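PDB 4AY8: Methylcobalamin\: coenzyme M methyltransferase from Methanosarcina mazei, which catalyses transfer of the methyl group from a methylated corrinoid to coenzyme M, using a bound zinc ion, in methanogenesis. Local coordinates for residues T39-L44 with C325-M330; K113-A118 with E182-I187; D304-E309 with K337-A342. All coordinates share one frame; numbering follows the deposited sequence.

In the fold
All three contacts belong to one chain with a TIM-barrel fold. Interaction 1 lies beside the active site: Cys-325 and the sulfur of coenzyme M both bind the zinc ion. Interaction 3 joins two outer helices, and its centre is about 16 Å from that of interaction 1. They are joined along the chain, because the loop 325-330 leads into helix 333-346, which carries 337-342; the side chain of Leu-339 is about 11 Å from that of Cys-325. Interaction 2 fixes a loop to another outer helix, centred about 34 Å from interaction 1 and 44 Å from interaction 3, on the opposite side of the chain's centre from interaction 3.

Interaction 1 (T39-L44 with C325-M330); sequences TGIVEL and CGIAPM. With ZN (zinc ion), chain D; COM (1-thioethanesulfonic acid), chain C.
Ile-41 and Val-42 run beside Pro-329 in almost the same direction, the end-to-end lines of 39-42 and 327-330 lying 2° apart. One direct hydrogen bond joins the backbones, from Val-42 N to Pro-329 O at 2.8 Å; it is nearly straight (171°), with the donor only slightly tilted from the carbonyl plane. The same oxygen receives a CA-H contact from Ile-41 CA at 3.4 Å. It also accepts from a water 2.9 Å from Pro-329 O, and that water in turn accepts from Glu-43 N. Ile-41 holds the N-cap position of helix 42-48 but has no polar side-chain atom to cap with, so the Pro-329 carbonyl and the water serve the first two helical N-H groups instead.

Branched and flexible apolar groups fill the space beside this bond. CG2 of Ile-41 meets CG2 of Ile-327 at 3.6 Å, the two side chains passing at a slant. Val-42 sends CG2 over Pro-329 O and against the selenium of Met-330, a selenomethionine, with CG2 to SE 3.6 Å. The CB of Met-330 points away, but its chain bends at both chi2 and chi3 and brings SE back to the valine.

Toward the other end, Gly-326 suits its place because CA lies 3.3 Å from O1S of coenzyme M, leaving no room for a side chain. Ile-327 is hydrogen-bonded to Gln-38 through the backbone, and its O also accepts from Gln-38 NE2; Gln-38 N hydrogen-bonds coenzyme M. Cys-325 SG binds the zinc ion at 2.4 Å, with coenzyme sulfur S1, His-246 and Cys-248 completing a sulfur-rich centre that probably activates S1 as a thiolate for methylation, Cys-325 being supplied by the loop after strand 320-323 of the TIM barrel.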
ATOM      1  N   THR A  39      -0.869  -8.332   3.304  1.00  5.43           N
ATOM      2  CA  THR A  39      -0.605  -9.129   4.497  1.00  5.63           C
ATOM      3  C   THR A  39      -1.023 -10.588   4.426  1.00  6.23           C
ATOM      4  O   THR A  39      -0.996 -11.281   5.443  1.00  6.24           O
ATOM      5  CB  THR A  39      -1.329  -8.546   5.718  1.00  5.83           C
ATOM      6  OG1 THR A  39      -2.736  -8.455   5.441  1.00  4.49           O
ATOM      7  CG2 THR A  39      -0.739  -7.179   6.088  1.00  5.27           C
ATOM      8  N   GLY A  40      -1.403 -11.064   3.248  1.00  7.05           N
ATOM      9  CA  GLY A  40      -1.778 -12.477   3.091  1.00  7.57           C
ATOM     10  C   GLY A  40      -0.592 -13.435   3.139  1.00  7.73           C
ATOM     11  O   GLY A  40       0.317 -13.357   2.305  1.00  8.31           O
ATOM     12  N   ILE A  41      -0.591 -14.352   4.101  1.00  7.88           N
ATOM     13  CA  ILE A  41       0.490 -15.346   4.181  1.00  7.84           C
ATOM     14  C   ILE A  41      -0.040 -16.781   4.276  1.00  8.35           C
ATOM     15  O   ILE A  41      -1.075 -17.039   4.902  1.00  8.17           O
ATOM     16  CB  ILE A  41       1.499 -15.039   5.318  1.00  7.94           C
ATOM     17  CG1 ILE A  41       0.843 -15.129   6.698  1.00  7.88           C
ATOM     18  CG2 ILE A  41       2.132 -13.651   5.124  1.00  7.39           C
ATOM     19  CD1 ILE A  41       1.838 -14.958   7.855  1.00  7.50           C
ATOM     20  N   VAL A  42       0.674 -17.704   3.626  1.00  8.97           N
ATOM     21  CA  VAL A  42       0.238 -19.097   3.475  1.00  9.21           C
ATOM     22  C   VAL A  42      -0.061 -19.745   4.819  1.00  9.81           C
ATOM     23  O   VAL A  42      -1.118 -20.347   5.006  1.00  9.53           O
ATOM     24  CB  VAL A  42       1.267 -19.936   2.678  1.00  9.61           C
ATOM     25  CG1 VAL A  42       0.886 -21.411   2.654  1.00  9.21           C
ATOM     26  CG2 VAL A  42       1.404 -19.396   1.239  1.00  9.48           C
ATOM     27  N   GLU A  43       0.851 -19.593   5.766  1.00 10.57           N
ATOM     28  CA  GLU A  43       0.660 -20.167   7.070  1.00 11.12           C
ATOM     29  C   GLU A  43      -0.681 -19.756   7.683  1.00 11.14           C
ATOM     30  O   GLU A  43      -1.346 -20.572   8.320  1.00 10.96           O
ATOM     31  CB  GLU A  43       1.823 -19.812   8.004  1.00 11.43           C
ATOM     32  CG  GLU A  43       1.661 -20.448   9.361  1.00 13.04           C
ATOM     33  CD  GLU A  43       2.854 -20.269  10.284  1.00 13.80           C
ATOM     34  OE1 GLU A  43       3.927 -19.808   9.838  1.00 12.42           O
ATOM     35  OE2 GLU A  43       2.693 -20.610  11.473  1.00 14.57           O
ATOM     36  N   LEU A  44      -1.097 -18.507   7.483  1.00 11.26           N
ATOM     37  CA  LEU A  44      -2.402 -18.075   8.002  1.00 11.31           C
ATOM     38  C   LEU A  44      -3.592 -18.547   7.142  1.00 11.41           C
ATOM     39  O   LEU A  44      -4.673 -18.804   7.680  1.00 10.71           O
ATOM     40  CB  LEU A  44      -2.450 -16.557   8.234  1.00 11.13           C
ATOM     41  CG  LEU A  44      -1.566 -16.088   9.393  1.00 10.49           C
ATOM     42  CD1 LEU A  44      -1.643 -14.574   9.626  1.00  9.97           C
ATOM     43  CD2 LEU A  44      -1.901 -16.821  10.665  1.00 10.85           C
ATOM     44  N   CYS A 325       7.868  -3.724   1.636  1.00  4.62           N
ATOM     45  CA  CYS A 325       6.947  -3.948   0.515  1.00  5.07           C
ATOM     46  C   CYS A 325       5.895  -4.954   0.994  1.00  4.91           C
ATOM     47  O   CYS A 325       5.739  -5.173   2.205  1.00  4.66           O
ATOM     48  CB  CYS A 325       7.715  -4.467  -0.718  1.00  5.64           C
ATOM     49  SG  CYS A 325       6.827  -4.404  -2.306  1.00  7.21           S
ATOM     50  N   GLY A 326       5.153  -5.536   0.062  1.00  4.96           N
ATOM     51  CA  GLY A 326       4.224  -6.614   0.379  1.00  5.00           C
ATOM     52  C   GLY A 326       4.928  -7.717   1.151  1.00  4.87           C
ATOM     53  O   GLY A 326       6.074  -8.034   0.878  1.00  4.02           O
ATOM     54  N   ILE A 327       4.252  -8.292   2.137  1.00  5.41           N
ATOM     55  CA  ILE A 327       4.795  -9.455   2.832  1.00  5.25           C
ATOM     56  C   ILE A 327       4.793 -10.617   1.845  1.00  5.72           C
ATOM     57  O   ILE A 327       3.793 -10.869   1.176  1.00  5.04           O
ATOM     58  CB  ILE A 327       3.990  -9.810   4.083  1.00  5.36           C
ATOM     59  CG1 ILE A 327       3.926  -8.600   5.031  1.00  5.94           C
ATOM     60  CG2 ILE A 327       4.592 -11.060   4.796  1.00  3.95           C
ATOM     61  CD1 ILE A 327       3.152  -8.842   6.331  1.00  4.18           C
ATOM     62  N   ALA A 328       5.934 -11.280   1.706  1.00  6.27           N
ATOM     63  CA  ALA A 328       6.023 -12.455   0.835  1.00  7.10           C
ATOM     64  C   ALA A 328       5.123 -13.546   1.426  1.00  7.23           C
ATOM     65  O   ALA A 328       5.156 -13.810   2.621  1.00  7.48           O
ATOM     66  CB  ALA A 328       7.467 -12.936   0.705  1.00  6.48           C
ATOM     67  N   PRO A 329       4.290 -14.150   0.589  1.00  7.95           N
ATOM     68  CA  PRO A 329       3.288 -15.083   1.060  1.00  8.13           C
ATOM     69  C   PRO A 329       3.860 -16.277   1.841  1.00  8.06           C
ATOM     70  O   PRO A 329       3.188 -16.787   2.722  1.00  7.63           O
ATOM     71  CB  PRO A 329       2.599 -15.532  -0.229  1.00  8.25           C
ATOM     72  CG  PRO A 329       2.796 -14.418  -1.160  1.00  8.81           C
ATOM     73  CD  PRO A 329       4.157 -13.881  -0.852  1.00  8.60           C
HETATM   74  N   MSE A 330       5.091 -16.690   1.537  1.00  8.29           N
HETATM   75  CA  MSE A 330       5.725 -17.800   2.241  1.00  8.51           C
HETATM   76  C   MSE A 330       6.377 -17.363   3.555  1.00  8.05           C
HETATM   77  O   MSE A 330       6.963 -18.181   4.266  1.00  7.18           O
HETATM   78  CB  MSE A 330       6.753 -18.499   1.348  1.00  9.37           C
HETATM   79  CG  MSE A 330       6.163 -19.145   0.091  1.00 12.44           C
HETATM   80 SE   MSE A 330       4.747 -20.446   0.491  1.00 20.72          SE
HETATM   81  CE  MSE A 330       5.702 -21.642   1.695  1.00 17.64           C
TER
HETATM   82 ZN    ZN D 600       6.167  -2.314  -3.241  1.00 16.99          ZN
HETATM   83  C1  COM C 500       3.496  -3.666  -3.240  1.00 14.72           C
HETATM   84  C2  COM C 500       2.227  -4.378  -3.683  1.00 15.33           C
HETATM   85  S1  COM C 500       4.242  -2.640  -4.560  1.00 13.21           S
HETATM   86  S2  COM C 500       1.566  -5.392  -2.521  1.00 14.55           S
HETATM   87  O1S COM C 500       2.390  -6.587  -2.362  1.00 14.69           O
HETATM   88  O2S COM C 500       0.254  -5.824  -3.055  1.00 16.57           O
HETATM   89  O3S COM C 500       1.382  -4.751  -1.218  1.00 13.55           O
HETATM   90  O   HOH W   1       3.449 -18.171   5.256  1.00  8.07           O

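Interaction 2 (K113-A118 with E182-I187); sequences KDLEGA and EQALDI
Leu-115 and Ala-118 carry this contact from the loop 113-118, both turned toward the helix of 182-187. Just ahead of them, Asp-114 shapes the loop: its OD1 takes the N-H of Glu-116 (Glu-116 N to OD1 3.0 Å) through the lone pair away from the other oxygen, an Asx turn. Leu-115 follows with CG anti to its carbonyl carbon (chi1 -67°), which sends CD1 onto the helix surface. That methyl packs tightly, 3.4 Å from Gln-183 CB and equally near Ala-184 N, with Ala-184 CB at 4.0 Å from the same CD1; the small alanine leaves the backbone open to the leucine. Val-165 of helix 157-165 also touches both Leu-115 and Ala-184. On another face of the helix, toward helix 221-238, Glu-182 and Asp-186 form salt bridges to Arg-231.

Glu-116 and Gly-117 form the middle of a type II turn from Leu-115 to Ala-118. Gly-117 has positive phi (99°), where a side chain would press on the preceding carbonyl, hence glycine. The turn brings Ala-118 back to the helix, where its CB rests 3.8 Å from Ile-187 CD1. Ile-187 CG2 touches the Ala-118 carbonyl, with CG2 to O 3.5 Å.

No hydrogen bond crosses between the segments; the packing is apolar and without directional bonds, so fit of shape holds the loop to the helix.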
ATOM      1  N   LYS A 113      -2.641   1.566 -27.700  1.00 17.90           N
ATOM      2  CA  LYS A 113      -2.347   2.459 -28.835  1.00 19.07           C
ATOM      3  C   LYS A 113      -2.931   3.867 -28.689  1.00 18.68           C
ATOM      4  O   LYS A 113      -2.333   4.847 -29.108  1.00 18.75           O
ATOM      5  CB  LYS A 113      -2.870   1.829 -30.126  1.00 19.87           C
ATOM      6  CG  LYS A 113      -2.118   0.564 -30.538  1.00 23.14           C
ATOM      7  CD  LYS A 113      -3.059  -0.506 -31.086  1.00 26.74           C
ATOM      8  CE  LYS A 113      -2.291  -1.650 -31.729  1.00 29.01           C
ATOM      9  NZ  LYS A 113      -1.758  -1.279 -33.081  1.00 31.00           N
ATOM     10  N   ASP A 114      -4.113   3.957 -28.100  1.00 18.61           N
ATOM     11  CA  ASP A 114      -4.834   5.217 -28.006  1.00 18.21           C
ATOM     12  C   ASP A 114      -5.867   5.078 -26.898  1.00 17.74           C
ATOM     13  O   ASP A 114      -6.101   3.982 -26.399  1.00 17.16           O
ATOM     14  CB  ASP A 114      -5.537   5.524 -29.330  1.00 18.39           C
ATOM     15  CG  ASP A 114      -6.540   4.451 -29.711  1.00 18.90           C
ATOM     16  OD1 ASP A 114      -7.613   4.374 -29.078  1.00 18.43           O
ATOM     17  OD2 ASP A 114      -6.244   3.663 -30.630  1.00 22.20           O
ATOM     18  N   LEU A 115      -6.494   6.190 -26.541  1.00 17.68           N
ATOM     19  CA  LEU A 115      -7.404   6.225 -25.414  1.00 17.98           C
ATOM     20  C   LEU A 115      -8.882   6.262 -25.838  1.00 18.00           C
ATOM     21  O   LEU A 115      -9.762   6.481 -25.013  1.00 17.46           O
ATOM     22  CB  LEU A 115      -7.062   7.416 -24.514  1.00 17.98           C
ATOM     23  CG  LEU A 115      -5.705   7.272 -23.812  1.00 18.80           C
ATOM     24  CD1 LEU A 115      -5.388   8.502 -22.955  1.00 17.37           C
ATOM     25  CD2 LEU A 115      -5.666   5.967 -22.982  1.00 17.82           C
ATOM     26  N   GLU A 116      -9.144   6.025 -27.118  1.00 18.69           N
ATOM     27  CA  GLU A 116     -10.521   5.976 -27.617  1.00 19.26           C
ATOM     28  C   GLU A 116     -11.325   5.005 -26.761  1.00 19.17           C
ATOM     29  O   GLU A 116     -11.040   3.803 -26.722  1.00 18.85           O
ATOM     30  CB  GLU A 116     -10.554   5.560 -29.095  1.00 19.52           C
ATOM     31  CG  GLU A 116     -11.958   5.542 -29.712  1.00 21.50           C
ATOM     32  CD  GLU A 116     -11.964   5.375 -31.242  1.00 23.29           C
ATOM     33  OE1 GLU A 116     -10.911   5.044 -31.839  1.00 23.67           O
ATOM     34  OE2 GLU A 116     -13.040   5.581 -31.848  1.00 25.76           O
ATOM     35  N   GLY A 117     -12.288   5.548 -26.027  1.00 19.37           N
ATOM     36  CA  GLY A 117     -13.216   4.747 -25.236  1.00 19.43           C
ATOM     37  C   GLY A 117     -12.871   4.641 -23.764  1.00 19.42           C
ATOM     38  O   GLY A 117     -13.620   4.034 -22.998  1.00 19.56           O
ATOM     39  N   ALA A 118     -11.760   5.252 -23.357  1.00 19.23           N
ATOM     40  CA  ALA A 118     -11.213   5.060 -22.004  1.00 19.11           C
ATOM     41  C   ALA A 118     -11.908   5.778 -20.828  1.00 19.14           C
ATOM     42  O   ALA A 118     -11.516   5.589 -19.678  1.00 20.10           O
ATOM     43  CB  ALA A 118      -9.714   5.396 -22.000  1.00 18.70           C
ATOM     44  N   GLU A 182      -0.471  12.104 -20.383  1.00 11.25           N
ATOM     45  CA  GLU A 182      -1.199  12.918 -19.433  1.00 11.37           C
ATOM     46  C   GLU A 182      -2.669  12.551 -19.389  1.00 10.97           C
ATOM     47  O   GLU A 182      -3.251  12.494 -18.308  1.00 10.11           O
ATOM     48  CB  GLU A 182      -1.035  14.405 -19.735  1.00 11.61           C
ATOM     49  CG  GLU A 182       0.319  14.954 -19.346  1.00 12.16           C
ATOM     50  CD  GLU A 182       0.340  16.459 -19.338  1.00 13.44           C
ATOM     51  OE1 GLU A 182      -0.382  17.051 -18.519  1.00 14.38           O
ATOM     52  OE2 GLU A 182       1.075  17.051 -20.152  1.00 14.39           O
ATOM     53  N   GLN A 183      -3.270  12.317 -20.553  1.00 10.68           N
ATOM     54  CA  GLN A 183      -4.673  11.922 -20.605  1.00 10.87           C
ATOM     55  C   GLN A 183      -4.889  10.600 -19.883  1.00  9.83           C
ATOM     56  O   GLN A 183      -5.856  10.452 -19.144  1.00  9.11           O
ATOM     57  CB  GLN A 183      -5.184  11.815 -22.052  1.00 11.82           C
ATOM     58  CG  GLN A 183      -5.504  13.168 -22.708  1.00 14.89           C
ATOM     59  CD  GLN A 183      -5.819  13.045 -24.200  1.00 18.65           C
ATOM     60  OE1 GLN A 183      -5.536  12.024 -24.828  1.00 22.02           O
ATOM     61  NE2 GLN A 183      -6.420  14.086 -24.765  1.00 19.22           N
ATOM     62  N   ALA A 184      -3.999   9.637 -20.111  1.00  8.88           N
ATOM     63  CA  ALA A 184      -4.076   8.354 -19.419  1.00  8.41           C
ATOM     64  C   ALA A 184      -3.948   8.573 -17.907  1.00  8.20           C
ATOM     65  O   ALA A 184      -4.695   7.997 -17.112  1.00  8.19           O
ATOM     66  CB  ALA A 184      -2.989   7.400 -19.912  1.00  7.39           C
ATOM     67  N   LEU A 185      -2.990   9.402 -17.509  1.00  8.01           N
ATOM     68  CA  LEU A 185      -2.796   9.684 -16.101  1.00  7.93           C
ATOM     69  C   LEU A 185      -4.029  10.346 -15.466  1.00  7.78           C
ATOM     70  O   LEU A 185      -4.350  10.059 -14.320  1.00  7.28           O
ATOM     71  CB  LEU A 185      -1.552  10.539 -15.890  1.00  7.85           C
ATOM     72  CG  LEU A 185      -0.243   9.763 -15.953  1.00  8.53           C
ATOM     73  CD1 LEU A 185       0.944  10.719 -16.157  1.00  8.84           C
ATOM     74  CD2 LEU A 185      -0.061   8.891 -14.715  1.00  8.02           C
ATOM     75  N   ASP A 186      -4.719  11.224 -16.200  1.00  7.92           N
ATOM     76  CA  ASP A 186      -5.881  11.928 -15.637  1.00  8.49           C
ATOM     77  C   ASP A 186      -7.081  10.974 -15.434  1.00  7.97           C
ATOM     78  O   ASP A 186      -7.789  11.036 -14.430  1.00  7.81           O
ATOM     79  CB  ASP A 186      -6.287  13.118 -16.507  1.00  8.42           C
ATOM     80  CG  ASP A 186      -5.271  14.249 -16.475  1.00 10.47           C
ATOM     81  OD1 ASP A 186      -4.483  14.342 -15.507  1.00 10.52           O
ATOM     82  OD2 ASP A 186      -5.251  15.042 -17.438  1.00 12.28           O
ATOM     83  N   ILE A 187      -7.296  10.094 -16.402  1.00  7.84           N
ATOM     84  CA  ILE A 187      -8.331   9.087 -16.300  1.00  7.81           C
ATOM     85  C   ILE A 187      -8.039   8.160 -15.117  1.00  7.50           C
ATOM     86  O   ILE A 187      -8.927   7.879 -14.296  1.00  7.18           O
ATOM     87  CB  ILE A 187      -8.424   8.269 -17.606  1.00  8.04           C
ATOM     88  CG1 ILE A 187      -9.024   9.131 -18.729  1.00  8.40           C
ATOM     89  CG2 ILE A 187      -9.233   7.017 -17.387  1.00  6.66           C
ATOM     90  CD1 ILE A 187      -8.828   8.551 -20.125  1.00  8.40           C
TER

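Interaction 3 (D304-E309 with K337-A342); sequences DKIKAE and KALVAA
Ile-306 and Lys-307 meet a flat group of the backbone, the peptide joining Ala-338 to Leu-339, as neither segment contains an aromatic ring. CG2 of Ile-306 lies over one face, above Leu-339 N (3.8 Å from CG2), and Lys-307 CG comes obliquely to Ala-338 O (3.6 Å) from the same side. These are outer helices of the TIM barrel: helix 303-315 comes after strand 287-292, and helix 333-346 after strand 320-323. The axes of these two segments approach to 8.3 Å and cross at -42°, both running broadly the same way.

Ile-306 is the branched apolar residue of the pair. Its CG2 stands anti to the backbone N, which directs it at the methyl of Ala-338, CG2 to CB 3.7 Å, and at CD1 of Leu-339 farther along. A beta-branched residue suits this place: CG2 makes the closest approach, while CD1, on the other branch, also borders the methyl of Ala-338. Thr-297 and Leu-298 of helix 294-298 also touch Ile-306.

Alanines suit the facing side, because their small methyls let the helices come together: Lys-307 and Ala-342 have the nearest CA atoms, 4.8 Å apart. Lys-307 adds an apolar shaft. Its chain, fully extended beyond CG, runs across the facing helix, roughly at right angles to it, with CE 3.9 Å from the CB of Ala-341. Its ammonium group then forms a salt bridge with Glu-345, farther along the same facing helix, so the lysine pairs methylene packing with charge pairing at its end. No hydrogen bond links the two segments themselves. The methyl of Ala-342 settles directly on the backbone of the other helix, with CB 3.7 Å from Lys-307 CA and 3.8 Å from Lys-307 O.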
ATOM      1  N   ASP A 304      16.254 -12.889  14.676  1.00  8.03           N
ATOM      2  CA  ASP A 304      17.175 -11.887  15.234  1.00  8.54           C
ATOM      3  C   ASP A 304      17.571 -10.818  14.237  1.00  7.74           C
ATOM      4  O   ASP A 304      17.837  -9.689  14.631  1.00  8.43           O
ATOM      5  CB  ASP A 304      18.443 -12.532  15.799  1.00  9.24           C
ATOM      6  CG  ASP A 304      18.228 -13.134  17.165  1.00 11.50           C
ATOM      7  OD1 ASP A 304      17.061 -13.150  17.640  1.00 12.95           O
ATOM      8  OD2 ASP A 304      19.231 -13.579  17.761  1.00 14.31           O
ATOM      9  N   LYS A 305      17.629 -11.166  12.958  1.00  7.01           N
ATOM     10  CA  LYS A 305      17.941 -10.197  11.909  1.00  6.48           C
ATOM     11  C   LYS A 305      16.745  -9.270  11.684  1.00  6.21           C
ATOM     12  O   LYS A 305      16.901  -8.065  11.507  1.00  6.27           O
ATOM     13  CB  LYS A 305      18.304 -10.915  10.614  1.00  6.41           C
ATOM     14  CG  LYS A 305      18.750 -10.028   9.458  1.00  6.62           C
ATOM     15  CD  LYS A 305      18.677 -10.810   8.146  1.00  6.93           C
ATOM     16  CE  LYS A 305      19.190 -10.023   6.948  1.00  7.14           C
ATOM     17  NZ  LYS A 305      19.080 -10.789   5.687  1.00  4.70           N
ATOM     18  N   ILE A 306      15.551  -9.837  11.688  1.00  6.33           N
ATOM     19  CA  ILE A 306      14.343  -9.038  11.622  1.00  6.28           C
ATOM     20  C   ILE A 306      14.339  -7.992  12.739  1.00  6.92           C
ATOM     21  O   ILE A 306      14.133  -6.795  12.483  1.00  5.91           O
ATOM     22  CB  ILE A 306      13.075  -9.910  11.686  1.00  6.05           C
ATOM     23  CG1 ILE A 306      12.969 -10.751  10.407  1.00  6.54           C
ATOM     24  CG2 ILE A 306      11.840  -9.026  11.827  1.00  5.76           C
ATOM     25  CD1 ILE A 306      12.064 -11.971  10.506  1.00  6.30           C
ATOM     26  N   LYS A 307      14.583  -8.435  13.975  1.00  7.22           N
ATOM     27  CA  LYS A 307      14.542  -7.522  15.108  1.00  8.00           C
ATOM     28  C   LYS A 307      15.627  -6.451  15.029  1.00  8.23           C
ATOM     29  O   LYS A 307      15.346  -5.276  15.300  1.00  7.61           O
ATOM     30  CB  LYS A 307      14.667  -8.274  16.434  1.00  8.23           C
ATOM     31  CG  LYS A 307      13.528  -9.212  16.761  1.00  8.91           C
ATOM     32  CD  LYS A 307      13.829  -9.852  18.102  1.00 12.84           C
ATOM     33  CE  LYS A 307      12.737 -10.738  18.625  1.00 14.85           C
ATOM     34  NZ  LYS A 307      13.165 -11.309  19.956  1.00 15.41           N
ATOM     35  N   ALA A 308      16.856  -6.845  14.666  1.00  8.11           N
ATOM     36  CA  ALA A 308      17.966  -5.886  14.565  1.00  8.17           C
ATOM     37  C   ALA A 308      17.656  -4.816  13.524  1.00  7.99           C
ATOM     38  O   ALA A 308      17.851  -3.611  13.758  1.00  7.84           O
ATOM     39  CB  ALA A 308      19.305  -6.586  14.217  1.00  7.88           C
ATOM     40  N   GLU A 309      17.182  -5.243  12.367  1.00  7.74           N
ATOM     41  CA  GLU A 309      16.892  -4.286  11.301  1.00  7.78           C
ATOM     42  C   GLU A 309      15.697  -3.393  11.657  1.00  7.07           C
ATOM     43  O   GLU A 309      15.689  -2.210  11.343  1.00  6.90           O
ATOM     44  CB  GLU A 309      16.706  -5.010   9.971  1.00  7.89           C
ATOM     45  CG  GLU A 309      18.009  -5.678   9.522  1.00  9.91           C
ATOM     46  CD  GLU A 309      17.954  -6.247   8.125  1.00  9.76           C
ATOM     47  OE1 GLU A 309      16.898  -6.155   7.465  1.00  9.58           O
ATOM     48  OE2 GLU A 309      18.985  -6.808   7.704  1.00 11.48           O
ATOM     49  N   LYS A 337       5.645 -11.932  13.690  1.00  8.20           N
ATOM     50  CA  LYS A 337       5.674 -11.680  15.133  1.00  8.71           C
ATOM     51  C   LYS A 337       6.981 -11.028  15.570  1.00  8.47           C
ATOM     52  O   LYS A 337       6.977 -10.198  16.468  1.00  9.10           O
ATOM     53  CB  LYS A 337       5.452 -12.970  15.938  1.00  9.27           C
ATOM     54  CG  LYS A 337       4.049 -13.536  15.903  1.00  9.93           C
ATOM     55  CD  LYS A 337       3.986 -14.866  16.648  1.00 13.23           C
ATOM     56  CE  LYS A 337       2.584 -15.442  16.639  1.00 15.47           C
ATOM     57  NZ  LYS A 337       2.454 -16.740  17.348  1.00 16.66           N
ATOM     58  N   ALA A 338       8.088 -11.387  14.927  1.00  8.08           N
ATOM     59  CA  ALA A 338       9.406 -10.808  15.236  1.00  7.77           C
ATOM     60  C   ALA A 338       9.434  -9.286  15.092  1.00  7.82           C
ATOM     61  O   ALA A 338      10.094  -8.575  15.866  1.00  7.45           O
ATOM     62  CB  ALA A 338      10.477 -11.431  14.335  1.00  7.61           C
ATOM     63  N   LEU A 339       8.745  -8.797  14.069  1.00  7.75           N
ATOM     64  CA  LEU A 339       8.668  -7.371  13.793  1.00  8.09           C
ATOM     65  C   LEU A 339       7.973  -6.662  14.943  1.00  7.58           C
ATOM     66  O   LEU A 339       8.426  -5.629  15.403  1.00  7.93           O
ATOM     67  CB  LEU A 339       7.902  -7.142  12.496  1.00  8.37           C
ATOM     68  CG  LEU A 339       8.035  -5.780  11.834  1.00 10.01           C
ATOM     69  CD1 LEU A 339       9.487  -5.510  11.434  1.00  8.42           C
ATOM     70  CD2 LEU A 339       7.084  -5.700  10.633  1.00 10.55           C
ATOM     71  N   VAL A 340       6.888  -7.257  15.422  1.00  7.49           N
ATOM     72  CA  VAL A 340       6.166  -6.760  16.585  1.00  7.36           C
ATOM     73  C   VAL A 340       7.022  -6.846  17.853  1.00  7.63           C
ATOM     74  O   VAL A 340       7.100  -5.883  18.618  1.00  8.06           O
ATOM     75  CB  VAL A 340       4.835  -7.521  16.764  1.00  7.75           C
ATOM     76  CG1 VAL A 340       4.090  -7.057  18.042  1.00  7.68           C
ATOM     77  CG2 VAL A 340       3.972  -7.355  15.518  1.00  5.55           C
ATOM     78  N   ALA A 341       7.708  -7.970  18.056  1.00  7.40           N
ATOM     79  CA  ALA A 341       8.537  -8.129  19.249  1.00  7.21           C
ATOM     80  C   ALA A 341       9.653  -7.070  19.293  1.00  6.90           C
ATOM     81  O   ALA A 341       9.996  -6.574  20.350  1.00  6.46           O
ATOM     82  CB  ALA A 341       9.115  -9.562  19.338  1.00  6.93           C
ATOM     83  N   ALA A 342      10.190  -6.708  18.134  1.00  6.88           N
ATOM     84  CA  ALA A 342      11.251  -5.712  18.068  1.00  7.01           C
ATOM     85  C   ALA A 342      10.794  -4.362  18.631  1.00  7.26           C
ATOM     86  O   ALA A 342      11.528  -3.700  19.367  1.00  6.55           O
ATOM     87  CB  ALA A 342      11.750  -5.564  16.634  1.00  7.17           C
TER